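Local coordinates for austinol synthesis protein H (PDB 5X9K), which takes part, as a homodimeric isomerase of the Trt14 family, in the biosynthesis of the fungal meroterpenoids austinol and dehydroaustinol, at residues F86-K95 against L111-L120. Residues are numbered along the deposited sequence; the frame is centred on the assembly and turned at random.
Sequences FFYNFQLRVK and LHIEGKGDSL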
loop_
_atom_site.group_PDB
_atom_site.type_symbol
_atom_site.label_atom_id
_atom_site.label_comp_id
_atom_site.label_asym_id
_atom_site.label_seq_id
_atom_site.Cartn_x
_atom_site.Cartn_y
_atom_site.Cartn_z
ATOM N N PHE A 86 11.554 -21.438 0.564
ATOM C CA PHE A 86 10.792 -21.597 -0.666
ATOM C C PHE A 86 11.376 -20.859 -1.863
ATOM O O PHE A 86 10.832 -20.979 -2.963
ATOM C CB PHE A 86 9.345 -21.142 -0.446
ATOM C CG PHE A 86 8.619 -21.909 0.637
ATOM C CD1 PHE A 86 8.917 -23.237 0.889
ATOM C CD2 PHE A 86 7.635 -21.297 1.398
ATOM C CE1 PHE A 86 8.248 -23.938 1.881
ATOM C CE2 PHE A 86 6.961 -21.996 2.392
ATOM C CZ PHE A 86 7.268 -23.311 2.630
ATOM N N PHE A 87 12.464 -20.111 -1.700
ATOM C CA PHE A 87 13.020 -19.321 -2.790
ATOM C C PHE A 87 14.462 -19.722 -3.087
ATOM O O PHE A 87 15.274 -19.866 -2.168
ATOM C CB PHE A 87 12.948 -17.823 -2.472
ATOM C CG PHE A 87 11.577 -17.240 -2.668
ATOM C CD1 PHE A 87 11.202 -16.740 -3.905
ATOM C CD2 PHE A 87 10.657 -17.230 -1.638
ATOM C CE1 PHE A 87 9.945 -16.212 -4.106
ATOM C CE2 PHE A 87 9.382 -16.706 -1.837
ATOM C CZ PHE A 87 9.032 -16.202 -3.065
ATOM N N TYR A 88 14.772 -19.894 -4.376
ATOM C CA TYR A 88 16.171 -19.995 -4.802
ATOM C C TYR A 88 16.847 -18.631 -4.771
ATOM O O TYR A 88 18.016 -18.514 -4.398
ATOM C CB TYR A 88 16.265 -20.577 -6.210
ATOM C CG TYR A 88 15.595 -21.919 -6.380
ATOM C CD1 TYR A 88 16.208 -23.081 -5.939
ATOM C CD2 TYR A 88 14.356 -22.021 -6.994
ATOM C CE1 TYR A 88 15.597 -24.311 -6.092
ATOM C CE2 TYR A 88 13.734 -23.249 -7.154
ATOM C CZ TYR A 88 14.361 -24.389 -6.700
ATOM O OH TYR A 88 13.756 -25.614 -6.855
ATOM N N ASN A 89 16.134 -17.593 -5.188
ATOM C CA ASN A 89 16.621 -16.228 -5.066
ATOM C C ASN A 89 15.415 -15.317 -4.927
ATOM O O ASN A 89 14.294 -15.675 -5.299
ATOM C CB ASN A 89 17.481 -15.814 -6.263
ATOM C CG ASN A 89 16.736 -15.927 -7.573
ATOM O OD1 ASN A 89 15.914 -15.071 -7.907
ATOM N ND2 ASN A 89 17.004 -16.999 -8.318
ATOM N N PHE A 90 15.654 -14.125 -4.388
ATOM C CA PHE A 90 14.567 -13.185 -4.164
ATOM C C PHE A 90 15.176 -11.821 -3.909
ATOM O O PHE A 90 16.252 -11.722 -3.326
ATOM C CB PHE A 90 13.694 -13.617 -2.981
ATOM C CG PHE A 90 12.539 -12.697 -2.708
ATOM C CD1 PHE A 90 11.378 -12.778 -3.467
ATOM C CD2 PHE A 90 12.613 -11.755 -1.688
ATOM C CE1 PHE A 90 10.309 -11.928 -3.223
ATOM C CE2 PHE A 90 11.541 -10.910 -1.427
ATOM C CZ PHE A 90 10.386 -11.001 -2.189
ATOM N N GLN A 91 14.498 -10.777 -4.366
ATOM C CA GLN A 91 15.013 -9.438 -4.137
ATOM C C GLN A 91 13.851 -8.465 -4.025
ATOM O O GLN A 91 12.874 -8.589 -4.761
ATOM C CB GLN A 91 15.956 -9.041 -5.277
ATOM C CG GLN A 91 16.354 -7.592 -5.293
ATOM C CD GLN A 91 17.161 -7.242 -6.523
ATOM O OE1 GLN A 91 16.719 -7.456 -7.661
ATOM N NE2 GLN A 91 18.356 -6.707 -6.304
ATOM N N LEU A 92 13.946 -7.531 -3.078
ATOM C CA LEU A 92 13.058 -6.375 -3.032
ATOM C C LEU A 92 13.793 -5.178 -3.610
ATOM O O LEU A 92 14.955 -4.942 -3.270
ATOM C CB LEU A 92 12.629 -6.031 -1.606
ATOM C CG LEU A 92 11.817 -6.994 -0.754
ATOM C CD1 LEU A 92 11.520 -6.269 0.543
ATOM C CD2 LEU A 92 10.530 -7.424 -1.455
ATOM N N ARG A 93 13.110 -4.416 -4.462
ATOM C CA ARG A 93 13.696 -3.251 -5.108
ATOM C C ARG A 93 12.660 -2.142 -5.177
ATOM O O ARG A 93 11.475 -2.411 -5.373
ATOM C CB ARG A 93 14.176 -3.590 -6.530
ATOM C CG ARG A 93 14.980 -2.475 -7.205
ATOM C CD ARG A 93 16.459 -2.849 -7.369
ATOM N NE ARG A 93 16.664 -3.845 -8.419
ATOM C CZ ARG A 93 17.812 -4.484 -8.639
ATOM N NH1 ARG A 93 18.872 -4.243 -7.877
ATOM N NH2 ARG A 93 17.901 -5.373 -9.621
ATOM N N VAL A 94 13.103 -0.896 -5.021
ATOM C CA VAL A 94 12.205 0.222 -5.276
ATOM C C VAL A 94 11.891 0.271 -6.765
ATOM O O VAL A 94 12.795 0.202 -7.607
ATOM C CB VAL A 94 12.837 1.531 -4.790
ATOM C CG1 VAL A 94 11.981 2.724 -5.181
ATOM C CG2 VAL A 94 13.034 1.469 -3.285
ATOM N N LYS A 95 10.610 0.378 -7.100
ATOM C CA LYS A 95 10.214 0.451 -8.501
ATOM C C LYS A 95 10.865 1.656 -9.178
ATOM O O LYS A 95 10.920 2.750 -8.614
ATOM C CB LYS A 95 8.690 0.518 -8.600
ATOM C CG LYS A 95 8.114 0.199 -9.969
ATOM C CD LYS A 95 6.590 0.325 -9.943
ATOM C CE LYS A 95 5.974 0.022 -11.288
ATOM N NZ LYS A 95 6.139 -1.411 -11.628
ATOM N N LEU A 111 7.850 3.632 0.405
ATOM C CA LEU A 111 8.475 3.058 -0.781
ATOM C C LEU A 111 7.473 2.223 -1.555
ATOM O O LEU A 111 6.738 1.427 -0.968
ATOM C CB LEU A 111 9.657 2.169 -0.407
ATOM C CG LEU A 111 10.814 2.847 0.322
ATOM C CD1 LEU A 111 11.769 1.814 0.881
ATOM C CD2 LEU A 111 11.541 3.786 -0.638
ATOM N N HIS A 112 7.469 2.392 -2.877
ATOM C CA HIS A 112 6.755 1.487 -3.768
ATOM C C HIS A 112 7.738 0.390 -4.180
ATOM O O HIS A 112 8.686 0.640 -4.934
ATOM C CB HIS A 112 6.190 2.262 -4.959
ATOM C CG HIS A 112 5.303 1.446 -5.836
ATOM N ND1 HIS A 112 4.846 1.900 -7.055
ATOM C CD2 HIS A 112 4.777 0.210 -5.668
ATOM C CE1 HIS A 112 4.095 0.969 -7.609
ATOM N NE2 HIS A 112 4.032 -0.066 -6.787
ATOM N N ILE A 113 7.514 -0.828 -3.675
ATOM C CA ILE A 113 8.469 -1.928 -3.736
ATOM C C ILE A 113 7.986 -2.997 -4.706
ATOM O O ILE A 113 6.795 -3.329 -4.734
ATOM C CB ILE A 113 8.652 -2.544 -2.336
ATOM C CG1 ILE A 113 9.265 -1.523 -1.385
ATOM C CG2 ILE A 113 9.481 -3.843 -2.403
ATOM C CD1 ILE A 113 10.715 -1.336 -1.613
ATOM N N GLU A 114 8.927 -3.578 -5.450
ATOM C CA GLU A 114 8.709 -4.791 -6.233
ATOM C C GLU A 114 9.503 -5.931 -5.614
ATOM O O GLU A 114 10.688 -5.775 -5.311
ATOM C CB GLU A 114 9.154 -4.581 -7.681
ATOM C CG GLU A 114 8.255 -3.672 -8.492
ATOM C CD GLU A 114 8.795 -3.462 -9.892
ATOM O OE1 GLU A 114 10.033 -3.534 -10.060
ATOM O OE2 GLU A 114 7.981 -3.239 -10.816
ATOM N N GLY A 115 8.846 -7.080 -5.414
ATOM C CA GLY A 115 9.513 -8.305 -5.007
ATOM C C GLY A 115 9.459 -9.320 -6.138
ATOM O O GLY A 115 8.399 -9.559 -6.710
ATOM N N LYS A 116 10.624 -9.880 -6.480
ATOM C CA LYS A 116 10.717 -10.851 -7.566
ATOM C C LYS A 116 11.715 -11.930 -7.188
ATOM O O LYS A 116 12.763 -11.640 -6.611
ATOM C CB LYS A 116 11.145 -10.194 -8.896
ATOM C CG LYS A 116 10.326 -8.969 -9.283
ATOM C CD LYS A 116 10.852 -8.315 -10.555
ATOM C CE LYS A 116 9.974 -7.134 -10.959
ATOM N NZ LYS A 116 10.478 -6.487 -12.195
ATOM N N GLY A 117 11.398 -13.173 -7.525
ATOM C CA GLY A 117 12.327 -14.243 -7.219
ATOM C C GLY A 117 11.934 -15.508 -7.937
ATOM O O GLY A 117 10.850 -15.614 -8.518
ATOM N N ASP A 118 12.842 -16.473 -7.879
ATOM C CA ASP A 118 12.605 -17.802 -8.416
ATOM C C ASP A 118 12.296 -18.726 -7.249
ATOM O O ASP A 118 13.135 -18.912 -6.362
ATOM C CB ASP A 118 13.820 -18.283 -9.208
ATOM C CG ASP A 118 14.056 -17.458 -10.463
ATOM O OD1 ASP A 118 13.082 -17.153 -11.184
ATOM O OD2 ASP A 118 15.218 -17.096 -10.723
ATOM N N SER A 119 11.094 -19.292 -7.235
ATOM C CA SER A 119 10.675 -20.076 -6.089
ATOM C C SER A 119 10.446 -21.526 -6.482
ATOM O O SER A 119 10.416 -21.891 -7.660
ATOM C CB SER A 119 9.394 -19.507 -5.457
ATOM O OG SER A 119 8.258 -19.981 -6.140
ATOM N N LEU A 120 10.277 -22.338 -5.442
ATOM C CA LEU A 120 9.912 -23.742 -5.519
ATOM C C LEU A 120 8.818 -24.003 -6.550
ATOM O O LEU A 120 8.835 -25.034 -7.233
ATOM C CB LEU A 120 9.461 -24.198 -4.131
ATOM C CG LEU A 120 9.397 -25.669 -3.765
ATOM C CD1 LEU A 120 10.681 -26.369 -4.170
ATOM C CD2 LEU A 120 9.183 -25.771 -2.264
#
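Ser119 CB sits over one face of the Phe87 ring, 3.9 Å from its centroid, with Phe90 CD1 over the opposite face. Such is the two-faced antiparallel pair: alternation along strands 87-94 and 108-119 gives one apolar and one polar face. On the buried, tightly packed face Phe90, its CG anti to N (chi1 -179°), leans toward Gly117, CZ 4.0 Å from Gly115 CA. Leu92 CD2 lies 3.9 Å from Ile113 CG2, where helix 26-38 covers the face. Apolar contact dominates, though Ser119 OG bonds Gly122, Val121 and Trp156; backbone bonds such as Glu114 N to Arg93 O join the strands.

Asn89, Gln91, Lys116 and exposed Arg93 line the more open side. A classic beta bulge slips the register by one: Asp118 O takes Tyr88 N at 2.8 Å and, weakly, Asn89 N. Asn89 ND2 bonds nearly straight (165°) to Asp118 OD2; Arg123 takes OD1. Lys95 NZ forms a salt bridge with Glu114 OE2 (2.7 Å), and Lys95 CB lies over one His112 face. His112, bonded to Glu127, meets Phe61 and Phe145 of the second subunit edge-to-face, so this end of the curved, probably SnoaL-like sheet reaches the dimer interface. Cations engage both carboxylates, probably stabilising their anionic forms.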